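Local atomic coordinates of beta-galactosidase (PDB entry 5MUJ), a protein that probably acts as a glycoside hydrolase, apparently an arabinofuranosidase, on side chain B of the plant pectin rhamnogalacturonan II. Residues Tyr38-Thr43 / Val337-Gly342; Pro63-Gln68 / Tyr345-Ala350; Gln140-Arg145 / Ala220-Phe225; Ala170-Asp175 / His180-Leu185; Thr302-Ala305 / Asn311-Asp314. One frame throughout, in Å; residues are numbered along the deposited sequence.

Interaction 1 of 5, residues Tyr38-Thr43 / Val337-Gly342; sequences YEEVKT and VIKHDG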
# COMPACT_ATOMS: atom_id res chain seq x y z
N TYR A 38 -7.80 4.57 18.01
CA TYR A 38 -9.02 4.41 17.21
C TYR A 38 -9.79 5.74 17.05
O TYR A 38 -10.17 6.12 15.95
CB TYR A 38 -9.93 3.29 17.77
CG TYR A 38 -11.29 3.20 17.08
CD1 TYR A 38 -11.46 2.52 15.89
CD2 TYR A 38 -12.40 3.81 17.65
CE1 TYR A 38 -12.71 2.45 15.27
CE2 TYR A 38 -13.64 3.75 17.04
CZ TYR A 38 -13.80 3.09 15.87
OH TYR A 38 -15.01 3.02 15.25
N GLU A 39 -10.02 6.44 18.16
CA GLU A 39 -10.79 7.68 18.13
C GLU A 39 -10.03 8.71 17.30
O GLU A 39 -10.64 9.47 16.57
CB GLU A 39 -11.01 8.15 19.55
CG GLU A 39 -11.94 7.30 20.38
CD GLU A 39 -13.30 6.97 19.77
OE1 GLU A 39 -13.87 7.77 18.99
OE2 GLU A 39 -13.85 5.91 20.12
N GLU A 40 -8.71 8.72 17.40
CA GLU A 40 -7.87 9.65 16.62
C GLU A 40 -7.89 9.39 15.11
O GLU A 40 -7.83 10.34 14.32
CB GLU A 40 -6.43 9.60 17.17
CG GLU A 40 -5.40 10.53 16.50
CD GLU A 40 -5.66 12.01 16.69
OE1 GLU A 40 -6.42 12.40 17.60
OE2 GLU A 40 -5.06 12.79 15.91
N VAL A 41 -7.93 8.11 14.69
CA VAL A 41 -7.77 7.78 13.25
C VAL A 41 -9.06 7.46 12.50
O VAL A 41 -9.05 7.32 11.28
CB VAL A 41 -6.75 6.64 13.03
CG1 VAL A 41 -5.46 6.97 13.75
CG2 VAL A 41 -7.33 5.32 13.50
N LYS A 42 -10.19 7.38 13.20
CA LYS A 42 -11.41 6.90 12.56
C LYS A 42 -11.93 7.89 11.52
O LYS A 42 -11.78 9.11 11.68
CB LYS A 42 -12.50 6.52 13.56
CG LYS A 42 -13.00 7.70 14.39
CD LYS A 42 -14.01 7.27 15.45
CE LYS A 42 -14.79 8.47 16.00
NZ LYS A 42 -15.84 8.06 16.96
N THR A 43 -12.60 7.33 10.52
CA THR A 43 -13.20 8.03 9.41
C THR A 43 -14.56 7.44 9.06
O THR A 43 -14.67 6.61 8.16
CB THR A 43 -12.28 7.99 8.20
OG1 THR A 43 -11.99 6.61 7.87
CG2 THR A 43 -11.05 8.79 8.48
N VAL A 337 -3.40 7.16 4.80
CA VAL A 337 -4.12 8.03 5.73
C VAL A 337 -3.38 9.37 5.91
O VAL A 337 -2.18 9.43 6.20
CB VAL A 337 -4.35 7.32 7.09
CG1 VAL A 337 -5.29 8.12 7.98
CG2 VAL A 337 -4.92 5.93 6.90
N ILE A 338 -4.11 10.46 5.73
CA ILE A 338 -3.54 11.77 5.90
C ILE A 338 -4.36 12.43 6.99
O ILE A 338 -5.58 12.45 6.88
CB ILE A 338 -3.68 12.63 4.62
CG1 ILE A 338 -2.94 12.00 3.43
CG2 ILE A 338 -3.16 14.03 4.86
CD1 ILE A 338 -1.43 11.94 3.55
N LYS A 339 -3.71 12.94 8.04
CA LYS A 339 -4.36 13.94 8.89
C LYS A 339 -3.85 15.35 8.56
O LYS A 339 -2.68 15.66 8.73
CB LYS A 339 -4.18 13.64 10.39
CG LYS A 339 -4.99 14.62 11.23
CD LYS A 339 -5.10 14.31 12.70
CE LYS A 339 -6.02 15.33 13.36
NZ LYS A 339 -6.14 15.09 14.81
N HIS A 340 -4.77 16.23 8.17
CA HIS A 340 -4.41 17.59 7.79
C HIS A 340 -5.51 18.54 8.22
O HIS A 340 -6.69 18.24 8.01
CB HIS A 340 -4.20 17.67 6.28
CG HIS A 340 -3.79 19.03 5.80
ND1 HIS A 340 -2.52 19.54 5.99
CD2 HIS A 340 -4.48 19.99 5.14
CE1 HIS A 340 -2.45 20.75 5.46
NE2 HIS A 340 -3.63 21.05 4.96
N ASP A 341 -5.12 19.67 8.83
CA ASP A 341 -6.02 20.72 9.26
C ASP A 341 -7.22 20.14 10.00
O ASP A 341 -8.35 20.44 9.68
CB ASP A 341 -6.45 21.56 8.05
CG ASP A 341 -7.20 22.82 8.45
OD1 ASP A 341 -6.75 23.55 9.36
OD2 ASP A 341 -8.26 23.05 7.82
N GLY A 342 -6.95 19.28 10.97
CA GLY A 342 -7.99 18.76 11.85
C GLY A 342 -8.96 17.74 11.25
O GLY A 342 -9.98 17.43 11.87
O HOH W 1 -8.53 13.15 14.57

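Interaction 2 of 5, residues Pro63-Gln68 / Tyr345-Ala350; sequences PTVFRQ and YHFYCA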
# COMPACT_ATOMS: atom_id res chain seq x y z
N PRO A 63 -3.10 3.65 -3.53
CA PRO A 63 -2.72 5.00 -3.31
C PRO A 63 -1.56 5.24 -2.36
O PRO A 63 -1.46 4.61 -1.29
CB PRO A 63 -3.99 5.62 -2.69
CG PRO A 63 -4.60 4.47 -1.94
CD PRO A 63 -4.38 3.32 -2.86
N THR A 64 -0.70 6.18 -2.76
CA THR A 64 0.26 6.76 -1.85
C THR A 64 0.11 8.27 -1.98
O THR A 64 0.25 8.81 -3.09
CB THR A 64 1.71 6.35 -2.19
OG1 THR A 64 1.79 4.94 -2.36
CG2 THR A 64 2.69 6.75 -1.09
N VAL A 65 -0.18 8.93 -0.87
CA VAL A 65 -0.46 10.40 -0.90
C VAL A 65 0.64 11.15 -0.19
O VAL A 65 1.06 10.80 0.91
CB VAL A 65 -1.83 10.79 -0.30
CG1 VAL A 65 -2.00 12.34 -0.25
CG2 VAL A 65 -2.97 10.17 -1.09
N PHE A 66 1.09 12.22 -0.84
CA PHE A 66 2.11 13.07 -0.27
C PHE A 66 1.96 14.53 -0.73
O PHE A 66 1.15 14.83 -1.58
CB PHE A 66 3.50 12.51 -0.59
CG PHE A 66 3.73 12.24 -2.05
CD1 PHE A 66 3.22 11.09 -2.64
CD2 PHE A 66 4.52 13.10 -2.83
CE1 PHE A 66 3.42 10.83 -3.97
CE2 PHE A 66 4.74 12.82 -4.16
CZ PHE A 66 4.20 11.67 -4.72
N ARG A 67 2.76 15.40 -0.14
CA ARG A 67 2.63 16.86 -0.36
C ARG A 67 3.98 17.43 -0.81
O ARG A 67 5.01 17.07 -0.27
CB ARG A 67 2.14 17.48 0.96
CG ARG A 67 2.45 18.91 1.30
CD ARG A 67 1.46 19.90 0.71
NE ARG A 67 0.80 20.71 1.75
CZ ARG A 67 1.38 21.59 2.56
NH1 ARG A 67 2.70 21.84 2.50
NH2 ARG A 67 0.65 22.24 3.46
N GLN A 68 3.96 18.31 -1.80
CA GLN A 68 5.14 19.13 -2.16
C GLN A 68 4.64 20.53 -2.42
O GLN A 68 3.79 20.71 -3.28
CB GLN A 68 5.85 18.62 -3.40
CG GLN A 68 7.05 19.48 -3.78
CD GLN A 68 7.92 18.81 -4.82
OE1 GLN A 68 7.78 19.06 -6.00
NE2 GLN A 68 8.82 17.95 -4.37
N TYR A 345 -8.19 11.82 6.49
CA TYR A 345 -8.59 11.34 5.18
C TYR A 345 -7.99 9.94 5.03
O TYR A 345 -6.77 9.80 5.04
CB TYR A 345 -8.05 12.23 4.04
CG TYR A 345 -8.45 13.70 4.11
CD1 TYR A 345 -7.85 14.58 5.01
CD2 TYR A 345 -9.40 14.21 3.23
CE1 TYR A 345 -8.24 15.92 5.07
CE2 TYR A 345 -9.77 15.55 3.27
CZ TYR A 345 -9.17 16.38 4.17
OH TYR A 345 -9.53 17.72 4.23
N HIS A 346 -8.85 8.95 4.87
CA HIS A 346 -8.43 7.58 4.70
C HIS A 346 -8.72 7.18 3.25
O HIS A 346 -9.87 6.98 2.88
CB HIS A 346 -9.16 6.68 5.69
CG HIS A 346 -8.57 5.30 5.81
ND1 HIS A 346 -8.55 4.63 7.01
CD2 HIS A 346 -8.07 4.42 4.88
CE1 HIS A 346 -8.01 3.42 6.85
NE2 HIS A 346 -7.72 3.27 5.58
N PHE A 347 -7.63 7.07 2.45
CA PHE A 347 -7.72 6.63 1.07
C PHE A 347 -7.69 5.11 1.00
O PHE A 347 -6.87 4.46 1.70
CB PHE A 347 -6.56 7.20 0.25
CG PHE A 347 -6.58 8.71 0.18
CD1 PHE A 347 -6.07 9.48 1.22
CD2 PHE A 347 -7.12 9.37 -0.93
CE1 PHE A 347 -6.10 10.89 1.17
CE2 PHE A 347 -7.17 10.77 -0.97
CZ PHE A 347 -6.65 11.51 0.07
N TYR A 348 -8.56 4.52 0.20
CA TYR A 348 -8.64 3.04 0.14
C TYR A 348 -9.09 2.59 -1.21
O TYR A 348 -9.52 3.41 -2.02
CB TYR A 348 -9.56 2.50 1.23
CG TYR A 348 -11.06 2.81 1.10
CD1 TYR A 348 -11.62 4.02 1.58
CD2 TYR A 348 -11.91 1.96 0.44
CE1 TYR A 348 -12.98 4.24 1.49
CE2 TYR A 348 -13.27 2.19 0.32
CZ TYR A 348 -13.80 3.37 0.83
OH TYR A 348 -15.18 3.63 0.75
N CYS A 349 -8.93 1.31 -1.50
CA CYS A 349 -9.34 0.73 -2.78
C CYS A 349 -10.73 0.13 -2.63
O CYS A 349 -10.96 -0.71 -1.75
CB CYS A 349 -8.35 -0.34 -3.27
SG CYS A 349 -8.88 -1.23 -4.74
N ALA A 350 -11.66 0.61 -3.47
CA ALA A 350 -13.04 0.20 -3.45
C ALA A 350 -13.26 -0.74 -4.62
O ALA A 350 -12.90 -0.39 -5.75
CB ALA A 350 -13.91 1.45 -3.61

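Interaction 3 of 5, residues Gln140-Arg145 / Ala220-Phe225; sequences QTYKGR and APFVMF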
# COMPACT_ATOMS: atom_id res chain seq x y z
N GLN A 140 10.99 12.35 1.69
CA GLN A 140 12.31 12.82 2.06
C GLN A 140 13.30 12.39 0.99
O GLN A 140 13.07 11.41 0.28
CB GLN A 140 12.69 12.28 3.42
CG GLN A 140 11.77 12.81 4.50
CD GLN A 140 11.97 12.14 5.82
OE1 GLN A 140 12.42 12.77 6.78
NE2 GLN A 140 11.61 10.86 5.91
N THR A 141 14.37 13.15 0.85
CA THR A 141 15.44 12.82 -0.08
C THR A 141 16.60 12.12 0.63
O THR A 141 16.84 12.29 1.85
CB THR A 141 15.99 14.05 -0.81
OG1 THR A 141 16.63 14.92 0.13
CG2 THR A 141 14.90 14.80 -1.54
N TYR A 142 17.34 11.36 -0.17
CA TYR A 142 18.56 10.70 0.26
C TYR A 142 19.48 10.70 -0.96
O TYR A 142 19.07 10.31 -2.05
CB TYR A 142 18.25 9.28 0.74
CG TYR A 142 19.46 8.39 0.95
CD1 TYR A 142 20.38 8.64 1.97
CD2 TYR A 142 19.69 7.29 0.13
CE1 TYR A 142 21.48 7.80 2.18
CE2 TYR A 142 20.79 6.47 0.31
CZ TYR A 142 21.69 6.73 1.34
OH TYR A 142 22.79 5.87 1.52
N LYS A 143 20.71 11.21 -0.76
CA LYS A 143 21.71 11.35 -1.81
C LYS A 143 21.17 12.17 -2.98
O LYS A 143 21.45 11.89 -4.15
CB LYS A 143 22.23 9.97 -2.25
CG LYS A 143 22.98 9.27 -1.12
CD LYS A 143 24.29 8.65 -1.56
CE LYS A 143 24.15 7.18 -1.95
NZ LYS A 143 24.58 6.29 -0.83
N GLY A 144 20.38 13.19 -2.63
CA GLY A 144 19.83 14.13 -3.59
C GLY A 144 18.69 13.60 -4.43
O GLY A 144 18.30 14.27 -5.39
N ARG A 145 18.17 12.42 -4.10
CA ARG A 145 17.12 11.79 -4.88
C ARG A 145 15.91 11.48 -4.02
O ARG A 145 16.04 11.31 -2.81
CB ARG A 145 17.60 10.47 -5.47
CG ARG A 145 18.87 10.58 -6.28
CD ARG A 145 19.20 9.27 -7.00
NE ARG A 145 19.84 9.53 -8.28
CZ ARG A 145 19.31 9.34 -9.50
NH1 ARG A 145 20.05 9.67 -10.55
NH2 ARG A 145 18.11 8.80 -9.70
N ALA A 220 19.56 -0.28 11.46
CA ALA A 220 19.74 0.20 10.10
C ALA A 220 18.88 1.45 9.90
O ALA A 220 17.78 1.54 10.49
CB ALA A 220 19.32 -0.85 9.12
N PRO A 221 19.35 2.39 9.07
CA PRO A 221 18.54 3.58 8.80
C PRO A 221 17.34 3.33 7.89
O PRO A 221 16.38 4.12 7.95
CB PRO A 221 19.53 4.53 8.12
CG PRO A 221 20.47 3.63 7.41
CD PRO A 221 20.65 2.49 8.39
N PHE A 222 17.37 2.27 7.07
CA PHE A 222 16.27 2.02 6.11
C PHE A 222 15.54 0.74 6.47
O PHE A 222 16.14 -0.34 6.52
CB PHE A 222 16.77 2.04 4.66
CG PHE A 222 17.41 3.36 4.27
CD1 PHE A 222 16.65 4.54 4.27
CD2 PHE A 222 18.74 3.43 3.93
CE1 PHE A 222 17.24 5.75 3.94
CE2 PHE A 222 19.33 4.62 3.59
CZ PHE A 222 18.58 5.79 3.59
N VAL A 223 14.25 0.88 6.73
CA VAL A 223 13.41 -0.21 7.18
C VAL A 223 12.28 -0.45 6.23
O VAL A 223 11.46 0.43 6.08
CB VAL A 223 12.83 0.08 8.59
CG1 VAL A 223 11.90 -1.04 9.05
CG2 VAL A 223 13.94 0.33 9.62
N MSE A 224 12.21 -1.59 5.61
CA MSE A 224 11.19 -1.95 4.69
C MSE A 224 10.15 -2.82 5.30
O MSE A 224 10.48 -3.80 5.91
CB MSE A 224 11.82 -2.64 3.49
CG MSE A 224 10.72 -3.04 2.57
SE MSE A 224 11.35 -4.25 1.11
CE MSE A 224 12.75 -3.16 0.26
N PHE A 225 8.87 -2.45 5.17
CA PHE A 225 7.75 -3.21 5.59
C PHE A 225 7.13 -3.72 4.28
O PHE A 225 6.87 -3.03 3.37
CB PHE A 225 6.68 -2.46 6.46
CG PHE A 225 7.00 -2.41 7.92
CD1 PHE A 225 7.97 -1.60 8.38
CD2 PHE A 225 6.37 -3.25 8.84
CE1 PHE A 225 8.29 -1.56 9.68
CE2 PHE A 225 6.72 -3.22 10.18
CZ PHE A 225 7.65 -2.33 10.60

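Interaction 4 of 5, residues Ala170-Asp175 / His180-Leu185; sequences ASTKGD and HEWESL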
# COMPACT_ATOMS: atom_id res chain seq x y z
N ALA A 170 13.34 2.12 -7.40
CA ALA A 170 13.39 3.25 -8.32
C ALA A 170 13.75 4.50 -7.61
O ALA A 170 13.61 4.61 -6.40
CB ALA A 170 12.08 3.41 -9.05
N SER A 171 14.17 5.49 -8.40
CA SER A 171 14.53 6.77 -7.87
C SER A 171 14.47 7.85 -8.93
O SER A 171 14.42 7.55 -10.11
CB SER A 171 15.92 6.73 -7.25
OG SER A 171 16.93 6.61 -8.24
N THR A 172 14.45 9.09 -8.48
CA THR A 172 14.48 10.22 -9.43
C THR A 172 15.15 11.45 -8.83
O THR A 172 15.07 11.67 -7.62
CB THR A 172 13.07 10.61 -9.93
OG1 THR A 172 13.16 11.53 -11.03
CG2 THR A 172 12.22 11.21 -8.79
N LYS A 173 15.86 12.19 -9.68
CA LYS A 173 16.36 13.52 -9.34
C LYS A 173 15.38 14.60 -9.84
O LYS A 173 15.61 15.80 -9.67
CB LYS A 173 17.76 13.74 -9.92
CG LYS A 173 18.85 13.10 -9.07
CD LYS A 173 20.25 13.54 -9.46
CE LYS A 173 21.30 13.00 -8.51
NZ LYS A 173 21.27 13.64 -7.16
N GLY A 174 14.29 14.16 -10.49
CA GLY A 174 13.30 15.10 -11.03
C GLY A 174 12.33 15.66 -10.03
O GLY A 174 12.36 15.34 -8.84
N ASP A 175 11.43 16.50 -10.56
CA ASP A 175 10.37 17.06 -9.78
C ASP A 175 9.25 16.02 -9.60
O ASP A 175 8.57 15.65 -10.57
CB ASP A 175 9.89 18.34 -10.48
CG ASP A 175 8.79 19.04 -9.75
OD1 ASP A 175 8.13 18.49 -8.83
OD2 ASP A 175 8.56 20.19 -10.14
N HIS A 180 6.80 12.14 -15.00
CA HIS A 180 8.00 11.74 -15.71
C HIS A 180 8.40 10.37 -15.18
O HIS A 180 7.99 9.97 -14.09
CB HIS A 180 9.12 12.76 -15.49
CG HIS A 180 9.73 12.69 -14.12
ND1 HIS A 180 9.11 13.19 -13.00
CD2 HIS A 180 10.90 12.15 -13.70
CE1 HIS A 180 9.88 12.98 -11.94
NE2 HIS A 180 10.97 12.34 -12.34
N GLU A 181 9.22 9.69 -15.96
CA GLU A 181 9.67 8.31 -15.63
C GLU A 181 10.78 8.32 -14.57
O GLU A 181 11.82 8.93 -14.75
CB GLU A 181 10.13 7.54 -16.87
CG GLU A 181 10.26 6.02 -16.67
CD GLU A 181 8.94 5.25 -16.75
OE1 GLU A 181 7.87 5.82 -17.03
OE2 GLU A 181 8.97 4.03 -16.57
N TRP A 182 10.54 7.61 -13.48
CA TRP A 182 11.56 7.42 -12.47
C TRP A 182 12.52 6.31 -12.99
O TRP A 182 12.15 5.53 -13.82
CB TRP A 182 10.90 7.02 -11.14
CG TRP A 182 10.07 8.09 -10.47
CD1 TRP A 182 9.20 8.95 -11.04
CD2 TRP A 182 10.07 8.38 -9.07
NE1 TRP A 182 8.62 9.72 -10.08
CE2 TRP A 182 9.14 9.41 -8.86
CE3 TRP A 182 10.74 7.82 -7.97
CZ2 TRP A 182 8.89 9.93 -7.59
CZ3 TRP A 182 10.49 8.33 -6.71
CH2 TRP A 182 9.58 9.39 -6.53
N GLU A 183 13.77 6.37 -12.56
CA GLU A 183 14.80 5.41 -12.97
C GLU A 183 14.76 4.19 -12.09
O GLU A 183 14.50 4.27 -10.91
CB GLU A 183 16.17 6.06 -12.83
CG GLU A 183 16.33 7.27 -13.74
CD GLU A 183 17.67 7.97 -13.66
OE1 GLU A 183 18.48 7.66 -12.75
OE2 GLU A 183 17.89 8.86 -14.52
N SER A 184 15.04 3.06 -12.69
CA SER A 184 15.01 1.81 -11.94
C SER A 184 16.19 0.89 -12.20
O SER A 184 16.89 1.00 -13.21
CB SER A 184 13.69 1.13 -12.14
OG SER A 184 13.48 0.80 -13.45
N LEU A 185 16.42 0.05 -11.20
CA LEU A 185 17.51 -0.97 -11.27
C LEU A 185 17.19 -2.11 -12.21
O LEU A 185 16.04 -2.49 -12.39
CB LEU A 185 17.85 -1.48 -9.89
CG LEU A 185 18.44 -0.48 -8.89
CD1 LEU A 185 18.90 -1.20 -7.65
CD2 LEU A 185 19.58 0.37 -9.49
O HOH W 2 17.18 4.07 -9.20
O HOH W 3 14.05 9.81 -13.23

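Interaction 5 of 5, residues Thr302-Ala305 / Asn311-Asp314; sequences TFAA and NWTD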
# COMPACT_ATOMS: atom_id res chain seq x y z
N THR A 302 -8.10 -2.16 9.11
CA THR A 302 -8.00 -1.85 10.53
C THR A 302 -6.57 -1.41 10.87
O THR A 302 -5.79 -1.02 9.97
CB THR A 302 -8.60 -2.96 11.41
OG1 THR A 302 -8.60 -2.55 12.79
CG2 THR A 302 -7.86 -4.27 11.27
N PHE A 303 -6.18 -1.48 12.15
CA PHE A 303 -4.83 -1.07 12.49
C PHE A 303 -4.29 -1.90 13.63
O PHE A 303 -5.05 -2.54 14.34
CB PHE A 303 -4.78 0.40 12.87
CG PHE A 303 -5.42 0.69 14.19
CD1 PHE A 303 -6.80 0.87 14.28
CD2 PHE A 303 -4.66 0.75 15.34
CE1 PHE A 303 -7.41 1.13 15.52
CE2 PHE A 303 -5.27 1.01 16.58
CZ PHE A 303 -6.64 1.20 16.67
N ALA A 304 -2.97 -1.82 13.74
CA ALA A 304 -2.22 -2.31 14.87
C ALA A 304 -1.29 -1.24 15.40
O ALA A 304 -1.06 -0.23 14.73
CB ALA A 304 -1.44 -3.57 14.44
N ALA A 305 -0.72 -1.44 16.58
CA ALA A 305 0.24 -0.49 17.11
C ALA A 305 1.41 -1.19 17.82
O ALA A 305 1.27 -2.35 18.22
CB ALA A 305 -0.43 0.56 18.01
N ASN A 311 6.77 -6.16 17.60
CA ASN A 311 5.65 -6.74 18.31
C ASN A 311 4.44 -5.83 18.17
O ASN A 311 4.47 -4.71 18.65
CB ASN A 311 6.00 -6.91 19.78
CG ASN A 311 7.19 -7.80 19.97
OD1 ASN A 311 8.25 -7.35 20.38
ND2 ASN A 311 7.04 -9.06 19.62
N TRP A 312 3.41 -6.33 17.50
CA TRP A 312 2.27 -5.51 17.09
C TRP A 312 1.04 -5.92 17.86
O TRP A 312 0.75 -7.09 17.94
CB TRP A 312 2.07 -5.68 15.58
CG TRP A 312 3.16 -4.97 14.84
CD1 TRP A 312 4.32 -5.51 14.36
CD2 TRP A 312 3.23 -3.55 14.52
NE1 TRP A 312 5.12 -4.53 13.80
CE2 TRP A 312 4.45 -3.33 13.84
CE3 TRP A 312 2.37 -2.46 14.73
CZ2 TRP A 312 4.85 -2.06 13.40
CZ3 TRP A 312 2.75 -1.18 14.28
CH2 TRP A 312 3.99 -0.99 13.62
N THR A 313 0.33 -4.94 18.43
CA THR A 313 -0.92 -5.20 19.14
C THR A 313 -2.03 -4.84 18.16
O THR A 313 -2.05 -3.71 17.65
CB THR A 313 -1.04 -4.33 20.40
OG1 THR A 313 0.04 -4.61 21.31
CG2 THR A 313 -2.38 -4.56 21.10
N ASP A 314 -2.94 -5.76 17.92
CA ASP A 314 -4.02 -5.60 16.95
C ASP A 314 -5.19 -4.85 17.60
O ASP A 314 -5.51 -5.09 18.74
CB ASP A 314 -4.47 -7.00 16.49
CG ASP A 314 -4.96 -7.07 15.06
OD1 ASP A 314 -5.02 -6.06 14.33
OD2 ASP A 314 -5.28 -8.23 14.65
O HOH W 4 2.77 -4.29 20.69

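Interaction 1 of 5, residues Tyr38-Thr43 / Val337-Gly342
K339, near the end of strand 331-340, reaches E40 in the last turn of helix 31-41, and the two close a salt bridge near the surface. From CB of K339, CG stands anti to the backbone N (chi1 -174°) and the chain runs on extended, which carries it toward the helix; W133 packs against it. CD is the first carbon to meet the acid, 3.6 Å from OE2 of E40. CE runs past the same oxygen, and NZ of K339 finishes 2.8 Å from OE2 of E40. The ammonium comes in on the syn side of that oxygen, 32° out of the carboxylate plane. E40 bends at chi2 (65°), and the two chains meet at about a right angle. A water accepts from NZ of K339 and donates to the backbone O of E40, giving a second, indirect link. OE2 of E40 accepts from both NZ of K339 and NE1 of W133. An alanine in place of E40 would probably leave NZ of K339 without its carboxylate mate and NE1 of W133 without this acceptor. Two donors on one oxygen should help keep the carboxylate ionised; charge and water join helix and strand.

Interaction 2 of 5, residues Pro63-Gln68 / Tyr345-Ala350
V65 and F347 meet at about a right angle, a methyl group on a ring. CG2 of V65 stands 3.8 Å from the centroid of the F347 ring and 8° off the ring normal, a CH-pi contact almost exactly over the middle of the face. Its distances to the ring atoms are accordingly even: CG2 of V65 is 3.9 Å from both CD1 and CE1 of F347, and only slightly farther from CG and CZ. The valine torsion decides which methyl does this. CG1 is anti to the backbone N, and CG2 is anti to the carbonyl carbon and lies against the phenyl. F347 has its own CG anti to the carbonyl carbon: chi1 of -63° sends the ring toward the valine, and chi2 of 81° turns its face to it. Nearer the backbone, CG of P63 packs 4.0 Å from CB of F347, so the proline touches the root of the side chain while the valine takes its ring. All three residues are buried, and the contact is wholly apolar. M74 and I361 also pack on F347, and I338 on V65. The strand segments run nearly antiparallel, their axes 7.7 Å apart at closest, yet they belong to different sheets. Such side-chain packing between neighbouring sheets is what a beta-propeller uses to hold one blade to the next, and five four-stranded antiparallel sheets make this a five-bladed one; P63 itself lies about 10 Å by its side chain from a bound alpha-L-rhamnopyranose.

Interaction 3 of 5, residues Gln140-Arg145 / Ala220-Phe225
Y142 begins a type I' beta turn that ends at R145, and its ring takes the edge of F222 from the start of strand 222-231. This is a T-shaped pair: the centroids are 4.8 Å apart and the planes stand at 68°. CZ of F222 does the touching. It sits over the middle of the tyrosine face, 3.7 Å from CD1 of Y142, with CE2 of F222 beside it above the phenol end. The opposite face of Y142 is covered from within the turn, where CG of K143 lies over the ring centre. K143 then curls round so that NZ donates to OH of Y142 at 3.0 Å. The tyrosine is therefore clasped between a lysine chain and a phenylalanine edge, and its hydroxyl is gripped as well. Its CG is anti to the backbone N (chi1 168°), which swings the ring out of the turn toward F222. Two backbone bonds, Y142 N to R145 O at 2.9 Å and R145 N to Y142 O, hold the turn shut. V210 of strand 204-212 and the loop residue M250 pack on F222, so the contact ties the loop between strands 121-126 and 146-153 to the neighbouring sheet that contains strand 222-231.

Interaction 4 of 5, residues Ala170-Asp175 / His180-Leu185
T172 turns OG1 anti to its own N (chi1 -169°), and this one rotation serves two partners: OG1 faces H180 while CG2 is pressed onto W182. The methyl sits 3.5 Å from the centroid of the six-membered ring of W182 and 10° off its normal, a CH-pi contact over the centre of the face. H180, with chi1 at 74°, brings its ring in from the other side, and NE2 of H180 lies 2.7 Å from OG1 of T172, which is in the imidazole plane; either could donate. OG1 of T172 also accepts from N of G174 at 2.9 Å, forming an ST turn, and a water links it to O of E181. CD1 of W182 in turn lies over the rim of one H180 face. Replacing W182 by an alanine would probably strip the T172 methyl of the ring it rests on and uncover one side of the H180 ring. Beyond this cluster the chains pair antiparallel: S171 N to E183 O and E183 N to S171 O are both 2.8 Å long, and A170 stands opposite S184 in the adjoining non-hydrogen-bonded pair, with CA of A170 3.0 Å from O of E183. NH2 of R145 hydrogen-bonds OG of S171 and makes a salt bridge with OE1 of E183. Strand 183-184 is the outermost strand of its sheet, paired with 166-172, which in turn pairs with 146-153; W182 packs on H146 and M148 of that strand, and its backbone bonds to V109 of strand 104-110 in the preceding sheet.

Interaction 5 of 5, residues Thr302-Ala305 / Asn311-Asp314
A305 and T313 form the hydrogen-bonded pair of a short antiparallel ladder: N of A305 to O of T313 is 2.8 Å, and N of T313 to O of A305 is also 2.8 Å and almost straight at 178°. Next along, A304 faces D314 in a non-hydrogen-bonded pair, and CA of A304 comes within 3.1 Å of O of T313. W312 lies beside the A304-A305 backbone. It sets CG anti to the carbonyl carbon (chi1 -72°), and with chi2 near 96° the benzo edge comes up to the strand, CE3 of W312 standing 3.5 Å from C of A305 and 4.0 Å from CB of A304. N of A305 lies at that edge, in the ring plane. Further out, a water donates to O of N311, meets OG1 of T313, and reaches O of A305 weakly. The next shell fixes the polar ends: NE1 of W312 bonds O of L309, OG1 of T313 takes N of V29, and the D314 carboxylate is shared between Y287 and H264. Strand 313-314 closes one side of its sheet by pairing with 299-306. Y283 and M285 of strand 282-290 pack on W312, while helix 31-41 lies over F303 and A305 through M34.

In the fold
Interaction 2 is the buried one, an apolar joint between the first and last sheets of the propeller. Interaction 1 touches it through strands 331-340 and 343-351, neighbours in one sheet, but lies at the surface and relies on charge. Interactions 4 and 5 do the same job in different blades, on opposite sides of the chain's centre: each pairs a short outermost strand with the one before it and sets a tryptophan against the hairpin. Interaction 3, like interaction 2, bridges separate sheets, here with aromatic rings nearer the surface, and R145 links it to interaction 4. Helix 31-41 serves interaction 1 through E40 and meets interaction 5 where Y38 packs on F303.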